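PDB 4FMH: VP1 from Merkel cell polyomavirus, which forms the pentameric building blocks of the icosahedral viral capsid and binds sialylated glycans through a site required for infection. Local coordinates for residues M91-S96 with T281-W286; F135-E140 with L251-A256. All coordinates share one frame; numbering follows the deposited sequence.

Contact 1 of 2, residues M91-S96 with T281-W286; sequences MWEAIS and TLRKRW
The E93 carboxylate lies between the guanidinium groups of R283 and R285, and each arginine grips it side-on through NE and NH2. E93 OE1 takes both NE atoms, R283 NE at 2.8 Å and R285 NE at the same distance, arriving from opposite faces of the carboxylate plane. E93 OE2 receives the two NH2 groups, that of R283 at 3.1 Å and that of R285 at 3.0 Å. The two arginines come by different routes: R283 runs extended from CG to NE, whereas R285 is folded at chi2 (81°) and chi3 (79°), which turns its head back toward the glutamate. Four bonds thus fix the carboxylate, and two positive neighbours would be expected to favour its ionised form; G243 N adds a further bond to OE2. I95 CG2 sits over one face of the R283 guanidinium, 3.4 Å from NE of R283.

On the face carrying W92, A94, L282 and K284, the extended K284 chain runs alongside the indole, with K284 CG over the six-membered ring, 3.9 Å from its centroid, in a CH-pi contact. W92 NE1 bonds to P78 O. L282 CB packs against W92 CE3 at 3.9 Å, and its CD2 reaches A94 CB.

Backbone bonds pair M91 with R285 and E93 with R283. Further on, I95 N donates to T281 O and T281 N to S96 O, so I95 and S96 both face T281. This is a classic beta bulge in an antiparallel strand pair of the VP1 jelly roll.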
loop_
_atom_site.group_PDB
_atom_site.type_symbol
_atom_site.label_atom_id
_atom_site.label_comp_id
_atom_site.label_asym_id
_atom_site.label_seq_id
_atom_site.Cartn_x
_atom_site.Cartn_y
_atom_site.Cartn_z
ATOM N N MET B 91 -33.471 -24.825 -3.788
ATOM C CA MET B 91 -33.173 -23.579 -3.086
ATOM C C MET B 91 -32.359 -22.676 -3.997
ATOM O O MET B 91 -31.581 -23.167 -4.821
ATOM C CB MET B 91 -32.361 -23.848 -1.822
ATOM C CG MET B 91 -33.146 -24.459 -0.673
ATOM S SD MET B 91 -32.104 -24.690 0.788
ATOM C CE MET B 91 -32.189 -23.068 1.528
ATOM N N TRP B 92 -32.535 -21.365 -3.846
ATOM C CA TRP B 92 -31.669 -20.407 -4.520
ATOM C C TRP B 92 -30.305 -20.365 -3.837
ATOM O O TRP B 92 -30.212 -20.263 -2.610
ATOM C CB TRP B 92 -32.304 -19.021 -4.549
ATOM C CG TRP B 92 -33.457 -18.909 -5.505
ATOM C CD1 TRP B 92 -34.778 -18.774 -5.185
ATOM C CD2 TRP B 92 -33.390 -18.921 -6.936
ATOM N NE1 TRP B 92 -35.538 -18.697 -6.327
ATOM C CE2 TRP B 92 -34.713 -18.787 -7.416
ATOM C CE3 TRP B 92 -32.341 -19.034 -7.861
ATOM C CZ2 TRP B 92 -35.017 -18.762 -8.781
ATOM C CZ3 TRP B 92 -32.644 -19.018 -9.219
ATOM C CH2 TRP B 92 -33.972 -18.879 -9.665
ATOM N N GLU B 93 -29.259 -20.470 -4.647
ATOM C CA GLU B 93 -27.878 -20.456 -4.169
ATOM C C GLU B 93 -27.170 -19.240 -4.755
ATOM O O GLU B 93 -27.054 -19.121 -5.974
ATOM C CB GLU B 93 -27.175 -21.746 -4.598
ATOM C CG GLU B 93 -25.692 -21.839 -4.247
ATOM C CD GLU B 93 -24.986 -22.984 -4.961
ATOM O OE1 GLU B 93 -25.614 -23.665 -5.811
ATOM O OE2 GLU B 93 -23.792 -23.198 -4.674
ATOM N N ALA B 94 -26.705 -18.338 -3.892
ATOM C CA ALA B 94 -25.978 -17.143 -4.337
ATOM C C ALA B 94 -24.554 -17.514 -4.726
ATOM O O ALA B 94 -23.809 -18.055 -3.907
ATOM C CB ALA B 94 -25.965 -16.079 -3.242
ATOM N N ILE B 95 -24.173 -17.233 -5.969
ATOM C CA ILE B 95 -22.867 -17.692 -6.465
ATOM C C ILE B 95 -21.839 -16.579 -6.699
ATOM O O ILE B 95 -20.632 -16.817 -6.609
ATOM C CB ILE B 95 -22.991 -18.628 -7.699
ATOM C CG1 ILE B 95 -23.481 -17.866 -8.942
ATOM C CG2 ILE B 95 -23.892 -19.832 -7.359
ATOM C CD1 ILE B 95 -23.532 -18.725 -10.211
ATOM N N SER B 96 -22.317 -15.374 -6.985
ATOM C CA SER B 96 -21.429 -14.226 -7.163
ATOM C C SER B 96 -22.186 -12.930 -6.962
ATOM O O SER B 96 -23.418 -12.902 -7.022
ATOM C CB SER B 96 -20.774 -14.237 -8.552
ATOM O OG SER B 96 -21.749 -14.226 -9.582
ATOM N N THR B 281 -25.894 -12.833 -8.450
ATOM C CA THR B 281 -26.273 -13.924 -9.342
ATOM C C THR B 281 -26.577 -15.155 -8.509
ATOM O O THR B 281 -25.776 -15.549 -7.658
ATOM C CB THR B 281 -25.151 -14.249 -10.361
ATOM O OG1 THR B 281 -24.889 -13.094 -11.161
ATOM C CG2 THR B 281 -25.542 -15.406 -11.280
ATOM N N LEU B 282 -27.737 -15.759 -8.756
ATOM C CA LEU B 282 -28.134 -16.963 -8.038
ATOM C C LEU B 282 -28.505 -18.089 -8.997
ATOM O O LEU B 282 -28.969 -17.847 -10.112
ATOM C CB LEU B 282 -29.289 -16.681 -7.068
ATOM C CG LEU B 282 -29.132 -15.508 -6.089
ATOM C CD1 LEU B 282 -29.790 -14.266 -6.660
ATOM C CD2 LEU B 282 -29.747 -15.849 -4.737
ATOM N N ARG B 283 -28.280 -19.322 -8.558
ATOM C CA ARG B 283 -28.678 -20.493 -9.333
ATOM C C ARG B 283 -29.512 -21.429 -8.463
ATOM O O ARG B 283 -29.443 -21.370 -7.235
ATOM C CB ARG B 283 -27.451 -21.229 -9.883
ATOM C CG ARG B 283 -26.586 -21.870 -8.810
ATOM C CD ARG B 283 -25.413 -22.619 -9.389
ATOM N NE ARG B 283 -24.510 -23.044 -8.325
ATOM C CZ ARG B 283 -23.233 -23.358 -8.500
ATOM N NH1 ARG B 283 -22.691 -23.307 -9.707
ATOM N NH2 ARG B 283 -22.497 -23.724 -7.462
ATOM N N LYS B 284 -30.301 -22.287 -9.106
ATOM C CA LYS B 284 -31.120 -23.260 -8.392
ATOM C C LYS B 284 -30.278 -24.468 -7.981
ATOM O O LYS B 284 -29.498 -24.994 -8.777
ATOM C CB LYS B 284 -32.302 -23.702 -9.254
ATOM C CG LYS B 284 -33.304 -22.601 -9.579
ATOM C CD LYS B 284 -34.365 -23.106 -10.556
ATOM C CE LYS B 284 -35.297 -21.992 -10.998
ATOM N NZ LYS B 284 -36.368 -22.486 -11.908
ATOM N N ARG B 285 -30.434 -24.892 -6.732
ATOM C CA ARG B 285 -29.689 -26.025 -6.189
ATOM C C ARG B 285 -30.621 -27.014 -5.486
ATOM O O ARG B 285 -31.461 -26.608 -4.688
ATOM C CB ARG B 285 -28.625 -25.521 -5.199
ATOM C CG ARG B 285 -27.920 -26.618 -4.401
ATOM C CD ARG B 285 -26.807 -27.276 -5.206
ATOM N NE ARG B 285 -25.609 -26.446 -5.220
ATOM C CZ ARG B 285 -24.367 -26.913 -5.272
ATOM N NH1 ARG B 285 -24.140 -28.222 -5.316
ATOM N NH2 ARG B 285 -23.345 -26.065 -5.263
ATOM N N TRP B 286 -30.461 -28.303 -5.782
ATOM C CA TRP B 286 -31.189 -29.363 -5.070
ATOM C C TRP B 286 -30.588 -29.575 -3.682
ATOM O O TRP B 286 -29.362 -29.659 -3.539
ATOM C CB TRP B 286 -31.132 -30.689 -5.840
ATOM C CG TRP B 286 -32.001 -30.759 -7.059
ATOM C CD1 TRP B 286 -31.585 -30.791 -8.358
ATOM C CD2 TRP B 286 -33.431 -30.826 -7.093
ATOM N NE1 TRP B 286 -32.665 -30.861 -9.200
ATOM C CE2 TRP B 286 -33.812 -30.889 -8.452
ATOM C CE3 TRP B 286 -34.430 -30.836 -6.108
ATOM C CZ2 TRP B 286 -35.153 -30.967 -8.854
ATOM C CZ3 TRP B 286 -35.767 -30.912 -6.508
ATOM C CH2 TRP B 286 -36.112 -30.971 -7.870
#

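Contact 2 of 2, residues F135-E140 with L251-A256; sequences FAIGGE and LFISCA
F135 and C255 face each other in an antiparallel strand pair of the VP1 jelly roll, F135 CB to C255 CB at 4.1 Å, at a non-hydrogen-bonded position. Regular backbone bonds follow. A136 N donates to S254 O at 2.8 Å and S254 N returns to A136 O; two residues along, G138 N gives to F252 O and F252 N to G138 O. The carbonyls have secondary partners as well: S254 O also receives the CA-H of F135, and A136 O that of I253. Backbone groups of F135 and I137 bond to Y213 and R211, those of L251 to V75, and the F135 ring stacks on Y213.

One water lies beside the strands. It makes a hydrogen bond of 2.8 Å with S254 OG, and donates weakly to A136 O and F252 O, linking the serine hydroxyl to a carbonyl of each strand. S254 OG is anti to its own carbonyl carbon (chi1 -49°), which places it on the water's side.

On the face bearing F135, I137, I253 and C255, I137 and I253 run side by side, I137 CD1 lying 3.9 Å from I253 CD1. I137 CG2 meets L251 CD1.

Past G138 the chain turns off as a loop, and E140 OE2 forms a salt bridge with K247 NZ and a hydrogen bond with N209 ND2. The E140 backbone stays close, its carbonyl carbon C lying over one face of the F252 ring, 3.5 Å from CD1 of F252.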
loop_
_atom_site.group_PDB
_atom_site.type_symbol
_atom_site.label_atom_id
_atom_site.label_comp_id
_atom_site.label_asym_id
_atom_site.label_seq_id
_atom_site.Cartn_x
_atom_site.Cartn_y
_atom_site.Cartn_z
ATOM N N PHE B 135 -19.571 -5.581 3.462
ATOM C CA PHE B 135 -20.811 -6.073 2.876
ATOM C C PHE B 135 -20.896 -7.565 3.157
ATOM O O PHE B 135 -19.867 -8.226 3.375
ATOM C CB PHE B 135 -20.922 -5.740 1.375
ATOM C CG PHE B 135 -20.032 -6.574 0.481
ATOM C CD1 PHE B 135 -18.713 -6.200 0.241
ATOM C CD2 PHE B 135 -20.527 -7.726 -0.137
ATOM C CE1 PHE B 135 -17.892 -6.962 -0.594
ATOM C CE2 PHE B 135 -19.717 -8.488 -0.976
ATOM C CZ PHE B 135 -18.402 -8.111 -1.204
ATOM N N ALA B 136 -22.126 -8.074 3.179
ATOM C CA ALA B 136 -22.388 -9.479 3.435
ATOM C C ALA B 136 -23.548 -9.943 2.571
ATOM O O ALA B 136 -24.518 -9.199 2.356
ATOM C CB ALA B 136 -22.717 -9.695 4.900
ATOM N N ILE B 137 -23.424 -11.164 2.073
ATOM C CA ILE B 137 -24.484 -11.829 1.329
ATOM C C ILE B 137 -24.739 -13.157 2.038
ATOM O O ILE B 137 -23.804 -13.939 2.242
ATOM C CB ILE B 137 -24.079 -12.105 -0.146
ATOM C CG1 ILE B 137 -23.492 -10.847 -0.827
ATOM C CG2 ILE B 137 -25.263 -12.718 -0.928
ATOM C CD1 ILE B 137 -24.465 -9.685 -1.012
ATOM N N GLY B 138 -25.995 -13.401 2.416
ATOM C CA GLY B 138 -26.358 -14.636 3.117
ATOM C C GLY B 138 -27.742 -15.162 2.771
ATOM O O GLY B 138 -28.567 -14.441 2.202
ATOM N N GLY B 139 -27.989 -16.421 3.126
ATOM C CA GLY B 139 -29.298 -17.044 2.940
ATOM C C GLY B 139 -30.141 -16.940 4.200
ATOM O O GLY B 139 -31.183 -17.595 4.325
ATOM N N GLU B 140 -29.673 -16.108 5.126
ATOM C CA GLU B 140 -30.305 -15.878 6.422
ATOM C C GLU B 140 -29.625 -14.651 7.043
ATOM O O GLU B 140 -28.581 -14.219 6.542
ATOM C CB GLU B 140 -30.165 -17.110 7.323
ATOM C CG GLU B 140 -28.735 -17.484 7.693
ATOM C CD GLU B 140 -28.653 -18.856 8.330
ATOM O OE1 GLU B 140 -28.570 -18.932 9.574
ATOM O OE2 GLU B 140 -28.695 -19.859 7.586
ATOM N N LEU B 251 -33.057 -13.729 0.416
ATOM C CA LEU B 251 -31.656 -13.366 0.297
ATOM C C LEU B 251 -31.386 -12.154 1.180
ATOM O O LEU B 251 -32.060 -11.128 1.064
ATOM C CB LEU B 251 -31.312 -13.049 -1.164
ATOM C CG LEU B 251 -29.891 -12.569 -1.496
ATOM C CD1 LEU B 251 -28.886 -13.690 -1.365
ATOM C CD2 LEU B 251 -29.863 -12.008 -2.906
ATOM N N PHE B 252 -30.406 -12.285 2.065
ATOM C CA PHE B 252 -30.070 -11.214 2.991
ATOM C C PHE B 252 -28.831 -10.466 2.537
ATOM O O PHE B 252 -27.790 -11.066 2.282
ATOM C CB PHE B 252 -29.885 -11.762 4.403
ATOM C CG PHE B 252 -31.184 -12.012 5.125
ATOM C CD1 PHE B 252 -31.916 -13.170 4.884
ATOM C CD2 PHE B 252 -31.684 -11.076 6.032
ATOM C CE1 PHE B 252 -33.133 -13.410 5.549
ATOM C CE2 PHE B 252 -32.898 -11.307 6.704
ATOM C CZ PHE B 252 -33.618 -12.476 6.459
ATOM N N ILE B 253 -28.974 -9.148 2.424
ATOM C CA ILE B 253 -27.902 -8.266 1.975
ATOM C C ILE B 253 -27.655 -7.218 3.051
ATOM O O ILE B 253 -28.581 -6.502 3.447
ATOM C CB ILE B 253 -28.274 -7.592 0.635
ATOM C CG1 ILE B 253 -28.741 -8.668 -0.368
ATOM C CG2 ILE B 253 -27.131 -6.691 0.141
ATOM C CD1 ILE B 253 -28.123 -8.613 -1.735
ATOM N N SER B 254 -26.407 -7.140 3.520
ATOM C CA SER B 254 -26.036 -6.261 4.624
ATOM C C SER B 254 -24.811 -5.458 4.251
ATOM O O SER B 254 -23.963 -5.942 3.499
ATOM C CB SER B 254 -25.708 -7.083 5.872
ATOM O OG SER B 254 -26.711 -8.046 6.134
ATOM N N CYS B 255 -24.690 -4.249 4.792
ATOM C CA CYS B 255 -23.485 -3.449 4.536
ATOM C C CYS B 255 -23.325 -2.245 5.461
ATOM O O CYS B 255 -24.227 -1.894 6.229
ATOM C CB CYS B 255 -23.441 -3.000 3.065
ATOM S SG CYS B 255 -24.697 -1.794 2.618
ATOM N N ALA B 256 -22.152 -1.628 5.382
ATOM C CA ALA B 256 -21.875 -0.367 6.067
ATOM C C ALA B 256 -20.751 0.294 5.305
ATOM O O ALA B 256 -19.784 -0.380 4.936
ATOM C CB ALA B 256 -21.462 -0.608 7.507
HETATM O O HOH W 1 -26.174 -10.280 4.573
#

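In the fold
Contacts 1 and 2 are antiparallel pairings in the same jelly-roll framework. Strands 250-263 and 269-287, one from each contact, are neighbours in the sheet, and along the chain contact 2 is nested inside the loop closed by contact 1. Their centres lie about 14 Å apart and they meet through hydrocarbon: A94 CB touches I137 CG2, and L282 CD2 touches L251 CD1. Contact 2 is buried, its centre about 8 Å from the centre of the chain, and is made of backbone bonds and aliphatic packing, with one water at its side. Contact 1, its centre about 23 Å from that of the chain and only partly buried, adds a charged network on one face and has a bulge where contact 2 keeps regular register.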